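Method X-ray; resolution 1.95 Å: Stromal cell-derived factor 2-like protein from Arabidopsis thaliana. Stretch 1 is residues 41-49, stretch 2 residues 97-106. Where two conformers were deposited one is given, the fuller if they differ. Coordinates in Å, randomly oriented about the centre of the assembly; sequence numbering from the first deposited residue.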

# COMPACT_ATOMS: atom_id res chain seq x y z
N PRO A 41 1.75 -0.67 -17.12
CA PRO A 41 2.70 -1.61 -16.51
C PRO A 41 4.12 -1.12 -16.41
O PRO A 41 4.51 -0.19 -17.08
CB PRO A 41 2.71 -2.77 -17.48
CG PRO A 41 2.36 -2.18 -18.82
CD PRO A 41 1.49 -0.97 -18.53
N TYR A 42 4.92 -1.78 -15.58
CA TYR A 42 6.34 -1.62 -15.62
C TYR A 42 6.83 -2.22 -16.93
O TYR A 42 6.25 -3.20 -17.44
CB TYR A 42 6.99 -2.41 -14.48
CG TYR A 42 6.77 -1.83 -13.11
CD1 TYR A 42 7.29 -0.59 -12.77
CD2 TYR A 42 6.08 -2.55 -12.14
CE1 TYR A 42 7.10 -0.06 -11.49
CE2 TYR A 42 5.90 -2.03 -10.84
CZ TYR A 42 6.42 -0.78 -10.53
OH TYR A 42 6.23 -0.25 -9.26
N GLY A 43 7.92 -1.67 -17.44
CA GLY A 43 8.61 -2.23 -18.59
C GLY A 43 9.42 -3.46 -18.28
O GLY A 43 9.49 -4.38 -19.07
N SER A 44 10.06 -3.52 -17.13
CA SER A 44 10.83 -4.72 -16.84
C SER A 44 10.36 -5.37 -15.52
O SER A 44 9.17 -5.33 -15.21
CB SER A 44 12.32 -4.41 -16.89
OG SER A 44 12.71 -3.57 -15.82
N GLY A 45 11.26 -5.99 -14.75
CA GLY A 45 10.81 -6.75 -13.60
C GLY A 45 9.69 -7.70 -14.00
O GLY A 45 9.85 -8.52 -14.92
N SER A 46 8.54 -7.58 -13.33
CA SER A 46 7.43 -8.50 -13.54
C SER A 46 6.57 -8.11 -14.73
O SER A 46 5.75 -8.90 -15.18
CB SER A 46 6.54 -8.53 -12.29
OG SER A 46 5.91 -7.25 -12.12
N GLY A 47 6.73 -6.88 -15.22
CA GLY A 47 5.82 -6.36 -16.25
C GLY A 47 4.38 -6.17 -15.75
O GLY A 47 3.46 -5.96 -16.56
N GLN A 48 4.15 -6.25 -14.44
CA GLN A 48 2.80 -6.02 -13.90
C GLN A 48 2.48 -4.50 -13.82
O GLN A 48 3.35 -3.67 -14.08
CB GLN A 48 2.61 -6.71 -12.54
CG GLN A 48 2.62 -8.26 -12.63
CD GLN A 48 2.79 -8.94 -11.29
OE1 GLN A 48 2.65 -8.31 -10.24
NE2 GLN A 48 3.11 -10.22 -11.32
N GLN A 49 1.24 -4.16 -13.47
CA GLN A 49 0.81 -2.76 -13.32
C GLN A 49 1.68 -2.05 -12.29
O GLN A 49 1.91 -2.58 -11.18
CB GLN A 49 -0.66 -2.71 -12.87
CG GLN A 49 -1.28 -1.29 -12.78
CD GLN A 49 -2.76 -1.34 -12.42
OE1 GLN A 49 -3.15 -0.95 -11.31
NE2 GLN A 49 -3.58 -1.83 -13.35
N LEU A 97 -2.38 -4.41 -4.20
CA LEU A 97 -0.99 -4.05 -3.85
C LEU A 97 -0.16 -5.34 -3.65
O LEU A 97 -0.55 -6.23 -2.89
CB LEU A 97 -0.96 -3.21 -2.56
CG LEU A 97 0.42 -2.60 -2.26
CD1 LEU A 97 0.82 -1.61 -3.37
CD2 LEU A 97 0.48 -1.97 -0.83
N HIS A 98 0.98 -5.44 -4.34
CA HIS A 98 1.66 -6.75 -4.54
C HIS A 98 3.18 -6.58 -4.48
O HIS A 98 3.72 -5.53 -4.87
CB HIS A 98 1.26 -7.30 -5.92
CG HIS A 98 1.63 -8.74 -6.18
ND1 HIS A 98 0.85 -9.81 -5.79
CD2 HIS A 98 2.65 -9.28 -6.90
CE1 HIS A 98 1.39 -10.94 -6.21
NE2 HIS A 98 2.49 -10.64 -6.89
N SER A 99 3.86 -7.60 -4.03
CA SER A 99 5.33 -7.69 -4.13
C SER A 99 5.81 -9.14 -4.42
O SER A 99 5.03 -10.02 -4.53
CB SER A 99 6.17 -6.94 -3.06
OG SER A 99 7.53 -6.76 -3.35
N HIS A 100 7.12 -9.27 -4.64
CA HIS A 100 7.77 -10.42 -5.17
C HIS A 100 9.26 -10.11 -5.45
O HIS A 100 9.73 -9.05 -5.23
CB HIS A 100 7.04 -10.92 -6.40
CG HIS A 100 6.65 -9.87 -7.40
ND1 HIS A 100 7.13 -8.58 -7.40
CD2 HIS A 100 5.79 -9.94 -8.44
CE1 HIS A 100 6.63 -7.92 -8.42
NE2 HIS A 100 5.81 -8.72 -9.06
N LEU A 101 9.98 -11.12 -5.90
CA LEU A 101 11.40 -10.97 -6.06
C LEU A 101 11.77 -10.49 -7.45
O LEU A 101 12.46 -11.19 -8.16
CB LEU A 101 12.16 -12.24 -5.70
CG LEU A 101 11.97 -12.88 -4.32
CD1 LEU A 101 12.54 -14.28 -4.16
CD2 LEU A 101 12.42 -12.04 -3.24
N HIS A 102 11.29 -9.34 -7.84
CA HIS A 102 11.72 -8.70 -9.07
C HIS A 102 12.36 -7.39 -8.65
O HIS A 102 12.03 -6.86 -7.58
CB HIS A 102 10.52 -8.42 -9.98
CG HIS A 102 10.07 -9.60 -10.77
ND1 HIS A 102 8.96 -10.35 -10.43
CD2 HIS A 102 10.59 -10.17 -11.88
CE1 HIS A 102 8.81 -11.34 -11.30
NE2 HIS A 102 9.78 -11.24 -12.20
N ALA A 103 13.30 -6.89 -9.45
CA ALA A 103 13.93 -5.59 -9.22
C ALA A 103 13.03 -4.39 -9.59
O ALA A 103 12.47 -4.34 -10.69
CB ALA A 103 15.29 -5.50 -9.96
N SER A 104 12.89 -3.44 -8.66
CA SER A 104 12.18 -2.17 -8.88
C SER A 104 12.96 -1.34 -9.91
O SER A 104 14.18 -1.50 -10.01
CB SER A 104 12.03 -1.42 -7.55
OG SER A 104 13.28 -0.97 -7.01
N PRO A 105 12.27 -0.45 -10.66
CA PRO A 105 12.94 0.12 -11.84
C PRO A 105 14.04 1.15 -11.62
O PRO A 105 14.86 1.36 -12.53
CB PRO A 105 11.78 0.74 -12.65
CG PRO A 105 10.53 0.51 -11.85
CD PRO A 105 10.91 0.05 -10.49
N ILE A 106 14.08 1.82 -10.46
CA ILE A 106 15.08 2.87 -10.25
C ILE A 106 16.20 2.41 -9.33
O ILE A 106 17.38 2.52 -9.70
CB ILE A 106 14.46 4.24 -9.76
CG1 ILE A 106 13.53 4.84 -10.84
CG2 ILE A 106 15.55 5.25 -9.46
CD1 ILE A 106 12.96 6.23 -10.47

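The contact is modest, burying 333 Å² summed over both sides, and it is made by a beta turn and the residues flanking it, Tyr42 and Gln48, meeting three histidines and a proline. Stretch 1 folds into a type II' beta turn from Ser44 to Gly47, closed by the bond from Gly47 N to Ser44 O at 2.9 Å; beyond it, Tyr42 N bonds to Gln48 O, also at 2.9 Å. Gly45 takes phi/psi of 50/-124, a region that favours glycine. An ideal CB placed on it would lie 3.1 Å from Ala103 O, so the tight approach of stretch 2 adds a second restriction at the same position.

Ser46 is the centre of the contact. Its CA-to-CB bond points toward stretch 2, and chi1 of 67° (p) places OG 3.1 Å from Gln48 N, which donates to it with an N-H...acceptor angle of 159°. OG thus accepts from the backbone just after the turn. Ser46 CB touches two imidazoles, which approach it from directions roughly at right angles, and lies 3.3 Å from His100 NE2. For His102 the relation is a CH-pi contact: Ser46 CB lies 3.8 Å from the ring centroid and 23° off the normal, over the face. The orientation of that imidazole is uncertain, but a flip about its long axis would leave the ring plane, and hence this CH-pi geometry, essentially unchanged.

The CA-to-CB bond of Gln48 points toward stretch 2, and its side chain reaches the strand residue His98 and His100, two residues on, with chi1 at -68° (m) and chi2 at 165° (t). This nearly extended chain brings Gln48 OE1 to 3.4 Å from His100 NE2. The hydrogen bond donated by NE2 is weak, as both its length and its angle of 130° indicate. Gln48 OE1 also lies 3.5 Å from His98 CD2, so the carbonyl oxygen is near both rings, and it is hydrogen-bonded elsewhere in the structure as well.

The histidines reach these positions by different rotamers. His98 has chi1 of -168° (t), whereas His100 has chi1 of 46° (p), with chi2 of 13°. The CA-to-CB bonds of both point toward stretch 1, while that of the intervening Ser99 points away, the alternation expected of extended backbone. The chain then turns a corner at Leu101 and His102, and His102, with chi1 of -81° (m), brings its ring against the beta turn.

At the other end of the contact, the CA-to-CB bond of Tyr42 points toward stretch 2; with chi1 of -71° (m) its ring meets Pro105. Tyr42 CE1 approaches Pro105 CG to 3.5 Å, an apolar contact with oblique geometry.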